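Long-range contacts in acyl-CoA dehydrogenase FadE3 (Mycobacterium smegmatis, PDB 4IV6), which is an acyl-CoA dehydrogenase-family flavoprotein, built as a four-chain assembly, that binds dihydroflavine-adenine dinucleotide: residues A125-G130 and S154-S159; C171-D176 and G183-L188; P202-K207 and Y355-P360; M321-A326 and G367-Q372. All blocks are in the same frame, centred on the assembly; numbering follows the deposited sequence.

Interaction 1: residues A125-G130 and S154-S159; sequences ALTEPG and SKTWIS. With FDA (dihydroflavine-adenine dinucleotide), chain D.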
# COMPACT_ATOMS: atom_id res chain seq x y z
N ALA B 125 22.69 10.73 -24.28
CA ALA B 125 21.53 10.84 -25.16
C ALA B 125 21.07 9.48 -25.72
O ALA B 125 21.58 8.99 -26.74
CB ALA B 125 21.81 11.82 -26.29
N LEU B 126 20.08 8.90 -25.05
CA LEU B 126 19.50 7.62 -25.45
C LEU B 126 18.06 7.79 -25.93
O LEU B 126 17.72 7.32 -26.99
CB LEU B 126 19.47 6.63 -24.29
CG LEU B 126 20.72 6.28 -23.49
CD1 LEU B 126 20.54 5.01 -22.68
CD2 LEU B 126 21.91 6.12 -24.37
N THR B 127 17.24 8.47 -25.12
CA THR B 127 15.81 8.55 -25.32
C THR B 127 15.43 9.22 -26.63
O THR B 127 15.96 10.26 -26.98
CB THR B 127 15.15 9.24 -24.12
OG1 THR B 127 15.42 8.46 -22.94
CG2 THR B 127 13.65 9.39 -24.30
N GLU B 128 14.51 8.58 -27.35
CA GLU B 128 13.96 9.12 -28.57
C GLU B 128 12.51 9.54 -28.36
O GLU B 128 11.84 8.98 -27.50
CB GLU B 128 14.02 8.05 -29.68
CG GLU B 128 15.43 7.55 -29.98
CD GLU B 128 15.88 7.69 -31.42
OE1 GLU B 128 15.03 7.72 -32.35
OE2 GLU B 128 17.12 7.69 -31.62
N PRO B 129 11.99 10.47 -29.17
CA PRO B 129 10.57 10.83 -29.04
C PRO B 129 9.64 9.62 -29.13
O PRO B 129 8.64 9.56 -28.42
CB PRO B 129 10.32 11.80 -30.21
CG PRO B 129 11.65 12.24 -30.66
CD PRO B 129 12.67 11.27 -30.20
N GLY B 130 10.00 8.66 -29.99
CA GLY B 130 9.21 7.43 -30.18
C GLY B 130 9.33 6.39 -29.07
O GLY B 130 8.56 5.42 -29.05
N SER B 154 16.68 12.04 -34.10
CA SER B 154 16.30 12.91 -32.98
C SER B 154 16.33 12.17 -31.65
O SER B 154 16.12 10.96 -31.61
CB SER B 154 14.93 13.54 -33.18
OG SER B 154 13.93 12.53 -33.19
N LYS B 155 16.58 12.93 -30.60
CA LYS B 155 16.51 12.46 -29.20
C LYS B 155 15.65 13.46 -28.44
O LYS B 155 15.47 14.59 -28.89
CB LYS B 155 17.89 12.39 -28.57
CG LYS B 155 18.88 11.43 -29.22
CD LYS B 155 18.42 9.98 -29.18
CE LYS B 155 19.53 9.02 -29.57
NZ LYS B 155 19.01 7.64 -29.66
N THR B 156 15.11 13.07 -27.31
CA THR B 156 14.42 14.02 -26.48
C THR B 156 14.57 13.69 -25.01
O THR B 156 15.06 12.62 -24.65
CB THR B 156 12.95 14.16 -26.86
OG1 THR B 156 12.43 15.38 -26.32
CG2 THR B 156 12.13 12.96 -26.36
N TRP B 157 14.17 14.65 -24.18
CA TRP B 157 14.38 14.64 -22.73
C TRP B 157 15.85 14.55 -22.36
O TRP B 157 16.19 13.95 -21.33
CB TRP B 157 13.61 13.47 -22.05
CG TRP B 157 12.16 13.65 -22.01
CD1 TRP B 157 11.20 12.83 -22.56
CD2 TRP B 157 11.44 14.69 -21.34
NE1 TRP B 157 9.95 13.31 -22.30
CE2 TRP B 157 10.06 14.45 -21.54
CE3 TRP B 157 11.82 15.82 -20.60
CZ2 TRP B 157 9.08 15.31 -21.05
CZ3 TRP B 157 10.85 16.67 -20.09
CH2 TRP B 157 9.49 16.41 -20.32
N ILE B 158 16.73 15.15 -23.14
CA ILE B 158 18.15 15.03 -22.85
C ILE B 158 18.58 16.12 -21.86
O ILE B 158 18.60 17.30 -22.19
CB ILE B 158 19.01 15.03 -24.12
CG1 ILE B 158 18.54 13.91 -25.08
CG2 ILE B 158 20.50 14.89 -23.77
CD1 ILE B 158 18.33 12.55 -24.41
N SER B 159 18.89 15.69 -20.64
CA SER B 159 19.24 16.63 -19.58
C SER B 159 20.60 17.27 -19.82
O SER B 159 21.54 16.65 -20.32
CB SER B 159 19.24 15.92 -18.23
OG SER B 159 17.92 15.46 -17.93
PA FDA D . 7.61 4.69 -22.64
O1A FDA D . 8.74 3.74 -22.96
O2A FDA D . 6.78 5.28 -23.75
O5B FDA D . 6.65 3.98 -21.59
C5B FDA D . 5.36 4.51 -21.21
C4B FDA D . 4.75 3.62 -20.12
O4B FDA D . 4.71 2.24 -20.53
C3B FDA D . 5.58 3.61 -18.85
O3B FDA D . 4.71 3.36 -17.72
C2B FDA D . 6.53 2.47 -19.10
O2B FDA D . 7.10 1.90 -17.92
C1B FDA D . 5.59 1.47 -19.73
N9A FDA D . 6.28 0.43 -20.55
C8A FDA D . 6.87 0.65 -21.74
N7A FDA D . 7.36 -0.51 -22.23
C5A FDA D . 7.07 -1.47 -21.32
C6A FDA D . 7.30 -2.90 -21.20
N6A FDA D . 7.94 -3.55 -22.17
N1A FDA D . 6.86 -3.57 -20.10
C2A FDA D . 6.18 -2.92 -19.14
N3A FDA D . 5.94 -1.59 -19.17
C4A FDA D . 6.34 -0.85 -20.23
N1 FDA D . 16.82 10.23 -21.30
C2 FDA D . 18.06 10.34 -21.76
O2 FDA D . 18.43 9.59 -22.69
N3 FDA D . 18.93 11.23 -21.26
C4 FDA D . 18.64 12.09 -20.28
O4 FDA D . 19.48 12.93 -19.87
C4X FDA D . 17.28 12.01 -19.69
N5 FDA D . 16.85 12.84 -18.72
C5X FDA D . 15.52 13.01 -18.53
C6 FDA D . 15.01 14.13 -17.86
C7 FDA D . 13.65 14.29 -17.63
C7M FDA D . 13.12 15.51 -16.93
C8 FDA D . 12.75 13.29 -18.06
C8M FDA D . 11.25 13.37 -17.86
C9 FDA D . 13.25 12.19 -18.74
C9A FDA D . 14.62 12.04 -18.99
N10 FDA D . 15.08 10.92 -19.72
C10 FDA D . 16.36 11.02 -20.29
C1' FDA D . 14.08 10.17 -20.48
C2' FDA D . 13.67 8.98 -19.64
O2' FDA D . 14.74 8.05 -19.50
C3' FDA D . 12.46 8.32 -20.30
O3' FDA D . 11.32 9.13 -20.02
C4' FDA D . 12.19 6.92 -19.81
O4' FDA D . 13.12 6.08 -20.52
C5' FDA D . 10.77 6.44 -20.17
O5' FDA D . 10.55 6.68 -21.54
P FDA D . 9.16 7.03 -22.21
O1P FDA D . 9.46 6.95 -23.69
O2P FDA D . 8.65 8.31 -21.64
O3P FDA D . 8.22 5.83 -21.69
O HOH W 1 13.94 9.83 -33.54

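Interaction 2: residues C171-D176 and G183-L188; sequences CKTDPD and GVSILL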
# COMPACT_ATOMS: atom_id res chain seq x y z
N CYS B 171 23.11 5.32 -30.95
CA CYS B 171 22.57 5.41 -32.30
C CYS B 171 22.85 4.14 -33.08
O CYS B 171 23.64 3.31 -32.66
CB CYS B 171 23.14 6.62 -33.02
SG CYS B 171 24.94 6.69 -33.06
N LYS B 172 22.15 3.95 -34.20
CA LYS B 172 22.32 2.78 -35.04
C LYS B 172 23.40 3.00 -36.08
O LYS B 172 23.20 3.75 -37.06
CB LYS B 172 20.99 2.38 -35.71
CG LYS B 172 19.96 1.79 -34.74
CD LYS B 172 18.65 1.44 -35.42
CE LYS B 172 17.74 0.69 -34.47
NZ LYS B 172 16.33 0.61 -34.93
N THR B 173 24.54 2.34 -35.88
CA THR B 173 25.61 2.31 -36.89
C THR B 173 25.31 1.29 -37.97
O THR B 173 25.85 1.40 -39.06
CB THR B 173 27.01 2.06 -36.31
OG1 THR B 173 26.96 1.00 -35.33
CG2 THR B 173 27.53 3.36 -35.66
N ASP B 174 24.48 0.30 -37.67
CA ASP B 174 23.98 -0.60 -38.71
C ASP B 174 22.52 -0.93 -38.45
O ASP B 174 22.22 -1.85 -37.69
CB ASP B 174 24.82 -1.88 -38.76
CG ASP B 174 24.34 -2.85 -39.84
OD1 ASP B 174 23.49 -2.48 -40.68
OD2 ASP B 174 24.80 -4.01 -39.83
N PRO B 175 21.60 -0.20 -39.12
CA PRO B 175 20.18 -0.48 -38.89
C PRO B 175 19.72 -1.85 -39.41
O PRO B 175 18.64 -2.29 -39.05
CB PRO B 175 19.45 0.68 -39.59
CG PRO B 175 20.47 1.41 -40.41
CD PRO B 175 21.83 1.03 -39.91
N ASP B 176 20.53 -2.52 -40.21
CA ASP B 176 20.18 -3.81 -40.78
C ASP B 176 20.89 -4.98 -40.08
O ASP B 176 20.93 -6.08 -40.63
CB ASP B 176 20.57 -3.83 -42.27
CG ASP B 176 19.98 -2.66 -43.04
OD1 ASP B 176 18.79 -2.35 -42.83
OD2 ASP B 176 20.69 -2.04 -43.84
N GLY B 183 23.58 -3.73 -34.08
CA GLY B 183 23.70 -2.52 -34.90
C GLY B 183 23.79 -1.20 -34.13
O GLY B 183 23.80 -0.13 -34.75
N VAL B 184 23.83 -1.26 -32.81
CA VAL B 184 23.76 -0.06 -31.95
C VAL B 184 25.09 0.22 -31.29
O VAL B 184 25.69 -0.67 -30.68
CB VAL B 184 22.67 -0.22 -30.87
CG1 VAL B 184 22.69 0.93 -29.89
CG2 VAL B 184 21.30 -0.25 -31.54
N SER B 185 25.54 1.47 -31.39
CA SER B 185 26.81 1.91 -30.86
C SER B 185 26.63 3.20 -30.11
O SER B 185 25.56 3.81 -30.14
CB SER B 185 27.83 2.14 -31.99
OG SER B 185 27.90 0.99 -32.82
N ILE B 186 27.68 3.64 -29.43
CA ILE B 186 27.70 4.93 -28.78
C ILE B 186 28.79 5.78 -29.41
O ILE B 186 29.92 5.33 -29.57
CB ILE B 186 27.92 4.77 -27.29
CG1 ILE B 186 26.71 4.07 -26.63
CG2 ILE B 186 28.18 6.13 -26.64
CD1 ILE B 186 26.96 3.69 -25.18
N LEU B 187 28.44 7.00 -29.79
CA LEU B 187 29.38 7.95 -30.36
C LEU B 187 29.49 9.14 -29.43
O LEU B 187 28.48 9.57 -28.85
CB LEU B 187 28.92 8.44 -31.75
CG LEU B 187 28.62 7.44 -32.88
CD1 LEU B 187 28.40 8.19 -34.20
CD2 LEU B 187 29.69 6.41 -33.07
N LEU B 188 30.70 9.65 -29.27
CA LEU B 188 30.96 10.83 -28.48
C LEU B 188 30.88 12.03 -29.42
O LEU B 188 31.78 12.27 -30.17
CB LEU B 188 32.35 10.76 -27.83
CG LEU B 188 32.61 9.47 -27.05
CD1 LEU B 188 34.04 9.39 -26.58
CD2 LEU B 188 31.67 9.41 -25.88

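Interaction 3: residues P202-K207 and Y355-P360; sequences PKLGYK and YFRDAP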
# COMPACT_ATOMS: atom_id res chain seq x y z
N PRO B 202 9.22 22.07 -20.92
CA PRO B 202 8.70 22.47 -19.62
C PRO B 202 8.25 21.28 -18.75
O PRO B 202 7.60 20.34 -19.24
CB PRO B 202 7.54 23.41 -19.96
CG PRO B 202 7.13 23.01 -21.31
CD PRO B 202 8.40 22.59 -22.03
N LYS B 203 8.63 21.35 -17.48
CA LYS B 203 8.63 20.18 -16.57
C LYS B 203 7.91 20.50 -15.25
O LYS B 203 7.92 21.63 -14.79
CB LYS B 203 10.08 19.84 -16.16
CG LYS B 203 11.00 19.44 -17.24
CD LYS B 203 12.35 19.03 -16.71
CE LYS B 203 13.29 20.23 -16.58
NZ LYS B 203 14.66 19.70 -16.36
N LEU B 204 7.41 19.45 -14.59
CA LEU B 204 6.76 19.56 -13.28
C LEU B 204 7.75 19.97 -12.17
O LEU B 204 7.41 20.75 -11.29
CB LEU B 204 6.13 18.21 -12.93
CG LEU B 204 5.63 18.01 -11.52
CD1 LEU B 204 4.52 18.99 -11.19
CD2 LEU B 204 5.15 16.58 -11.38
N GLY B 205 8.94 19.38 -12.23
CA GLY B 205 10.03 19.65 -11.27
C GLY B 205 11.36 19.52 -12.00
O GLY B 205 11.42 19.69 -13.23
N TYR B 206 12.44 19.28 -11.26
CA TYR B 206 13.77 19.19 -11.85
C TYR B 206 14.07 20.51 -12.54
O TYR B 206 14.64 20.52 -13.61
CB TYR B 206 13.81 18.03 -12.87
CG TYR B 206 15.19 17.51 -13.27
CD1 TYR B 206 16.39 18.07 -12.78
CD2 TYR B 206 15.31 16.45 -14.14
CE1 TYR B 206 17.63 17.58 -13.19
CE2 TYR B 206 16.53 15.95 -14.54
CZ TYR B 206 17.68 16.50 -14.06
OH TYR B 206 18.89 15.97 -14.47
N LYS B 207 13.67 21.61 -11.93
CA LYS B 207 13.80 22.91 -12.58
C LYS B 207 15.23 23.47 -12.50
O LYS B 207 16.07 22.94 -11.79
CB LYS B 207 12.74 23.87 -12.01
CG LYS B 207 11.37 23.53 -12.62
CD LYS B 207 10.18 24.29 -12.08
CE LYS B 207 10.08 25.66 -12.70
NZ LYS B 207 9.19 26.55 -11.89
N TYR B 355 9.63 19.01 -3.03
CA TYR B 355 10.07 17.62 -2.99
C TYR B 355 9.04 16.71 -3.65
O TYR B 355 9.39 15.75 -4.30
CB TYR B 355 10.39 17.13 -1.57
CG TYR B 355 11.17 18.10 -0.73
CD1 TYR B 355 12.29 18.76 -1.23
CD2 TYR B 355 10.80 18.34 0.59
CE1 TYR B 355 13.00 19.66 -0.44
CE2 TYR B 355 11.50 19.24 1.38
CZ TYR B 355 12.59 19.87 0.87
OH TYR B 355 13.27 20.71 1.70
N PHE B 356 7.77 17.02 -3.42
CA PHE B 356 6.65 16.28 -3.98
C PHE B 356 6.68 16.35 -5.52
O PHE B 356 6.44 15.37 -6.19
CB PHE B 356 5.34 16.85 -3.41
CG PHE B 356 4.08 16.23 -3.95
CD1 PHE B 356 3.60 15.02 -3.44
CD2 PHE B 356 3.32 16.87 -4.92
CE1 PHE B 356 2.41 14.47 -3.93
CE2 PHE B 356 2.15 16.32 -5.40
CZ PHE B 356 1.69 15.13 -4.90
N ARG B 357 6.99 17.53 -6.06
CA ARG B 357 7.07 17.70 -7.52
C ARG B 357 8.34 17.06 -8.10
O ARG B 357 8.33 16.67 -9.24
CB ARG B 357 7.07 19.20 -7.88
CG ARG B 357 5.75 19.92 -7.75
CD ARG B 357 5.85 21.32 -8.30
NE ARG B 357 6.67 22.18 -7.46
CZ ARG B 357 7.91 22.58 -7.72
NH1 ARG B 357 8.53 22.26 -8.84
NH2 ARG B 357 8.52 23.39 -6.86
N ASP B 358 9.41 16.99 -7.32
CA ASP B 358 10.69 16.45 -7.80
C ASP B 358 10.74 14.91 -7.78
O ASP B 358 11.34 14.28 -8.64
CB ASP B 358 11.85 17.01 -7.00
CG ASP B 358 12.24 18.43 -7.43
OD1 ASP B 358 11.74 18.91 -8.48
OD2 ASP B 358 13.05 19.05 -6.72
N ALA B 359 10.07 14.30 -6.81
CA ALA B 359 10.18 12.86 -6.58
C ALA B 359 9.76 11.96 -7.76
O ALA B 359 10.46 10.99 -8.04
CB ALA B 359 9.41 12.47 -5.30
N PRO B 360 8.69 12.30 -8.47
CA PRO B 360 8.31 11.49 -9.62
C PRO B 360 9.35 11.41 -10.73
O PRO B 360 9.36 10.42 -11.48
CB PRO B 360 7.02 12.15 -10.11
CG PRO B 360 6.52 12.96 -8.99
CD PRO B 360 7.73 13.39 -8.24
O HOH W 2 12.81 21.41 -9.03

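Interaction 4: residues M321-A326 and G367-Q372; sequences MAKLFA and GTNEIQ. With FDA (dihydroflavine-adenine dinucleotide), chain D.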
# COMPACT_ATOMS: atom_id res chain seq x y z
N MET B 321 17.80 -2.49 -7.79
CA MET B 321 16.98 -2.58 -6.58
C MET B 321 17.06 -1.28 -5.77
O MET B 321 16.04 -0.78 -5.26
CB MET B 321 17.38 -3.77 -5.73
CG MET B 321 16.99 -5.09 -6.36
SD MET B 321 17.45 -6.48 -5.32
CE MET B 321 16.40 -7.78 -5.99
N ALA B 322 18.26 -0.71 -5.69
CA ALA B 322 18.45 0.51 -4.95
C ALA B 322 17.65 1.63 -5.60
O ALA B 322 16.97 2.42 -4.92
CB ALA B 322 19.94 0.88 -4.89
N LYS B 323 17.70 1.69 -6.93
CA LYS B 323 16.98 2.74 -7.66
C LYS B 323 15.48 2.60 -7.48
O LYS B 323 14.77 3.56 -7.23
CB LYS B 323 17.39 2.70 -9.13
CG LYS B 323 16.88 3.85 -10.00
CD LYS B 323 15.47 3.60 -10.52
CE LYS B 323 15.16 4.58 -11.66
NZ LYS B 323 13.81 4.39 -12.21
N LEU B 324 14.98 1.38 -7.65
CA LEU B 324 13.55 1.09 -7.52
C LEU B 324 13.07 1.39 -6.10
O LEU B 324 12.10 2.13 -5.92
CB LEU B 324 13.28 -0.39 -7.84
CG LEU B 324 11.82 -0.87 -7.68
CD1 LEU B 324 10.91 -0.16 -8.67
CD2 LEU B 324 11.79 -2.36 -7.90
N PHE B 325 13.75 0.84 -5.10
CA PHE B 325 13.30 1.04 -3.74
C PHE B 325 13.39 2.50 -3.30
O PHE B 325 12.46 3.03 -2.68
CB PHE B 325 14.09 0.16 -2.77
CG PHE B 325 13.50 0.13 -1.39
CD1 PHE B 325 12.40 -0.67 -1.12
CD2 PHE B 325 13.99 0.94 -0.38
CE1 PHE B 325 11.83 -0.69 0.15
CE2 PHE B 325 13.41 0.93 0.89
CZ PHE B 325 12.34 0.12 1.14
N ALA B 326 14.52 3.15 -3.59
CA ALA B 326 14.71 4.50 -3.10
C ALA B 326 13.73 5.48 -3.76
O ALA B 326 13.21 6.39 -3.11
CB ALA B 326 16.15 4.98 -3.33
N GLY B 367 14.90 6.07 -16.69
CA GLY B 367 14.33 4.75 -16.91
C GLY B 367 13.08 4.62 -16.01
O GLY B 367 13.02 5.19 -14.91
N THR B 368 12.06 3.90 -16.46
CA THR B 368 10.88 3.75 -15.62
C THR B 368 10.99 2.60 -14.61
O THR B 368 11.71 1.62 -14.80
CB THR B 368 9.60 3.52 -16.44
OG1 THR B 368 9.61 2.20 -16.99
CG2 THR B 368 9.44 4.58 -17.52
N ASN B 369 10.18 2.68 -13.57
CA ASN B 369 10.18 1.63 -12.59
C ASN B 369 9.53 0.33 -13.11
O ASN B 369 9.88 -0.74 -12.62
CB ASN B 369 9.64 2.11 -11.25
CG ASN B 369 10.71 2.84 -10.44
OD1 ASN B 369 11.88 2.88 -10.83
ND2 ASN B 369 10.31 3.47 -9.35
N GLU B 370 8.65 0.41 -14.12
CA GLU B 370 8.13 -0.81 -14.74
C GLU B 370 9.27 -1.55 -15.47
O GLU B 370 9.45 -2.76 -15.30
CB GLU B 370 6.96 -0.54 -15.70
CG GLU B 370 5.71 0.06 -15.03
CD GLU B 370 5.87 1.51 -14.62
OE1 GLU B 370 6.63 2.25 -15.27
OE2 GLU B 370 5.24 1.92 -13.60
N ILE B 371 10.07 -0.82 -16.23
CA ILE B 371 11.21 -1.45 -16.90
C ILE B 371 12.19 -1.98 -15.84
O ILE B 371 12.72 -3.07 -15.98
CB ILE B 371 11.96 -0.51 -17.87
CG1 ILE B 371 11.04 -0.12 -19.02
CG2 ILE B 371 13.24 -1.19 -18.38
CD1 ILE B 371 10.51 -1.26 -19.84
N GLN B 372 12.41 -1.20 -14.80
CA GLN B 372 13.35 -1.63 -13.76
C GLN B 372 12.91 -2.97 -13.10
O GLN B 372 13.75 -3.83 -12.81
CB GLN B 372 13.50 -0.53 -12.73
CG GLN B 372 14.56 -0.79 -11.69
CD GLN B 372 15.94 -0.92 -12.31
OE1 GLN B 372 16.59 0.08 -12.57
NE2 GLN B 372 16.38 -2.17 -12.54
PA FDA D . 7.61 4.69 -22.64
O1A FDA D . 8.74 3.74 -22.96
O2A FDA D . 6.78 5.28 -23.75
O5B FDA D . 6.65 3.98 -21.59
C5B FDA D . 5.36 4.51 -21.21
C4B FDA D . 4.75 3.62 -20.12
O4B FDA D . 4.71 2.24 -20.53
C3B FDA D . 5.58 3.61 -18.85
O3B FDA D . 4.71 3.36 -17.72
C2B FDA D . 6.53 2.47 -19.10
O2B FDA D . 7.10 1.90 -17.92
C1B FDA D . 5.59 1.47 -19.73
N9A FDA D . 6.28 0.43 -20.55
C8A FDA D . 6.87 0.65 -21.74
N7A FDA D . 7.36 -0.51 -22.23
C5A FDA D . 7.07 -1.47 -21.32
C6A FDA D . 7.30 -2.90 -21.20
N6A FDA D . 7.94 -3.55 -22.17
N1A FDA D . 6.86 -3.57 -20.10
C2A FDA D . 6.18 -2.92 -19.14
N3A FDA D . 5.94 -1.59 -19.17
C4A FDA D . 6.34 -0.85 -20.23
N1 FDA D . 16.82 10.23 -21.30
C2 FDA D . 18.06 10.34 -21.76
O2 FDA D . 18.43 9.59 -22.69
N3 FDA D . 18.93 11.23 -21.26
C4 FDA D . 18.64 12.09 -20.28
O4 FDA D . 19.48 12.93 -19.87
C4X FDA D . 17.28 12.01 -19.69
N5 FDA D . 16.85 12.84 -18.72
C5X FDA D . 15.52 13.01 -18.53
C6 FDA D . 15.01 14.13 -17.86
C7 FDA D . 13.65 14.29 -17.63
C7M FDA D . 13.12 15.51 -16.93
C8 FDA D . 12.75 13.29 -18.06
C8M FDA D . 11.25 13.37 -17.86
C9 FDA D . 13.25 12.19 -18.74
C9A FDA D . 14.62 12.04 -18.99
N10 FDA D . 15.08 10.92 -19.72
C10 FDA D . 16.36 11.02 -20.29
C1' FDA D . 14.08 10.17 -20.48
C2' FDA D . 13.67 8.98 -19.64
O2' FDA D . 14.74 8.05 -19.50
C3' FDA D . 12.46 8.32 -20.30
O3' FDA D . 11.32 9.13 -20.02
C4' FDA D . 12.19 6.92 -19.81
O4' FDA D . 13.12 6.08 -20.52
C5' FDA D . 10.77 6.44 -20.17
O5' FDA D . 10.55 6.68 -21.54
P FDA D . 9.16 7.03 -22.21
O1P FDA D . 9.46 6.95 -23.69
O2P FDA D . 8.65 8.31 -21.64
O3P FDA D . 8.22 5.83 -21.69
O HOH W 3 15.51 2.24 -13.87

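Interaction 1: residues A125-G130 and S154-S159
Lys155 runs obliquely across Glu128 and brings NZ to Leu126 O and Glu128 OE2. The chain bends at CG (chi2 -61°), which turns NZ back to the loop 125-130. NZ donates to Leu126 O at 3.0 Å, from above the carbonyl plane. It also forms a salt bridge with Glu128 OE2 at 2.7 Å, on the anti lone pair. Met170 O accepts from NZ as well, and Thr140 OG1 is a further partner of OE2. Beside this, Thr156 N donates to Thr127 O at 3.0 Å. Ile158 CD1 packs on Ala125 CB at 4.0 Å and continues the buried side.

The other end is more open. Partly exposed Pro129 sets CG against Ser154 OG at 3.4 Å. A water bridges Ser154 OG to Glu128 OE1. Pro129 O accepts hydrogen bonds from Arg271 NH1 and Tyr344 OH of the second subunit.

This is the flavin site of the middle domain. Strand 148-159 has a G1 beta bulge at Trp157 and Ile158, opposite Cys212. The chain turns a corner there, and flavin C8M lies over one face of the Trp157 ring. The backbone N atoms of Leu126 and Thr127 both donate to flavin O2. Flavin N1 donates to Thr127 OG1 at 2.8 Å. From strand 148-159, Ser159 N donates to flavin O4 and Ser159 OG accepts from N5 at 2.9 Å. The two segments thus bond to the polar edge of the flavin, 125-130 at N1 and O2, 154-159 at O4 and N5. The buried Lys155 charge is probably balanced by Glu128, with carbonyl oxygens sharing the load.

Interaction 2: residues C171-D176 and G183-L188
The beta hairpin of strands 166-172 and 184-190 nears its loop here, where Cys171 pairs with Ser185. This is an antiparallel hydrogen-bonded pair. Cys171 N donates to Ser185 O at 3.0 Å, and Ser185 N returns a bond to Cys171 O at 2.9 Å. Lys172 and Val184 form the next, non-hydrogen-bonded pair. Lys172 CG touches Val184 CG2 on their face of the sheet. The rest of the lysine is extended and leads away, and NZ bonds to the carbonyls of Gln136 and Met138. On the opposite face, Cys171 SG packs on Leu187 CG at 3.8 Å.

The hairpin belongs to the middle domain. In its mixed sheet, strand 166-172 lies in the middle, between parallel 122-125 and antiparallel 184-190. Past Lys172 the pairing changes. Gly183 O accepts a straight bond from Asp174 N at 3.0 Å (N-H...O 174°) and a weak, bent one from Thr173 N. Thr173 OG1 lies between its backbone N and carbonyl carbon (chi1 44°) and meets Ser185 OG in a 2.7 Å hydrogen bond. Gly232 N also bonds to Ser185 OG. In the loop, Asp174 OD1 accepts from Asp176 N, an Asx turn.

Interaction 3: residues P202-K207 and Y355-P360
Leu204 lies obliquely across the aliphatic part of Arg357, with CD1 3.8 Å from CG. The contact joins a loop of the middle domain, after strand 195-200, to helix 352-364 of the helical C-terminal domain. Leu204 CG stands anti to its backbone N (chi1 169°), which carries the two methyls to the helix. Arg357 bends at CD (chi3 -70°) and brings NH1 to Leu204 O at 3.1 Å. The bond is nearly straight, lies in the guanidinium plane and uses a carbonyl lone pair. The same arginine forms salt bridges with Glu34 and Glu353, which probably offset its charge. Lys207 NZ is 5.3 Å from Arg357 NH1, a pair of like charges. Lys207 NZ bonds to the carbonyls of Glu34 and His35.

Lys203 and Tyr206 touch the dihydroflavine-adenine dinucleotide, so this loop lies between the flavin and helix 352-364. On the helix, Phe356 stacks on Phe356 of the second subunit. Gly205 CA passes 3.4 Å from Asp358 OD1. Tyr206 N then donates to that oxygen at 2.9 Å, from above the carboxylate plane. A water also donates to Asp358 OD1, at 2.8 Å, and accepts from Lys207 N.

Interaction 4: residues M321-A326 and G367-Q372
The N-terminus of helix 369-383 meets helix 316-340 here, with Lys323 reaching to Gly367 and Asn369. Lys323 CG is anti to its backbone N (chi1 -172°), and the chain bends at chi2 (-85°) before running on straight. Its NZ donates to Gly367 O at 2.9 Å, well above the carbonyl plane, and to Asn369 OD1 at 2.8 Å. Met362 O is a further acceptor. A water that donates to Gln372 OE1 at 2.7 Å accepts only a weak bond from NZ. The buried ammonium is thus gripped by neutral oxygens.

Asn369 ND2 donates to Glu328 OE2 and Ser327 OG, which fixes the turn of its amide. Leu324 CD1 presses on that amide, 3.5 Å from Asn369 CG. Leu324 CB touches Gln372 CG at 4.1 Å.

Thr368 is the N-cap of the helix. Its OG1 accepts from Ile371 N at 3.1 Å in a straight bond, and it also lies 2.7 Å from O2B of the adenosine ribose of dihydroflavine-adenine dinucleotide. O2B in turn donates to Glu370 OE1 at 2.7 Å. Ile371 CD1 packs on the adenine. Lys323 and the dinucleotide thus both bind at this helix start, through different residues.

Around this, Ala322 and Ala326 pack on helix 234-270 and Phe325 on helix 282-310. Phe325 also meets Phe325 of the third subunit. Further along helix 369-383, Ile376 packs on both Met321 and Leu324.

In the fold
Interactions 1 and 4 grip different parts of one dihydroflavine-adenine dinucleotide. The first holds the flavin ring and the second mainly the adenosine end. The centres of interactions 1 and 4 are about 19 Å apart. Interaction 3 lies beside the flavin: Ser159 OG and Tyr206 OH are 3.6 Å apart, and Trp157 CZ3 packs on Lys203 CG. It ties the middle domain to the C-terminal helices, and like interaction 1 it touches the second subunit. Interactions 3 and 4 cross along the chain, since helix 352-364 lies between helices 316-340 and 369-383. Interaction 2 is the most remote, with its centre about 15 Å from that of interaction 1 and the side chain of Cys171 about 12 Å from the dinucleotide.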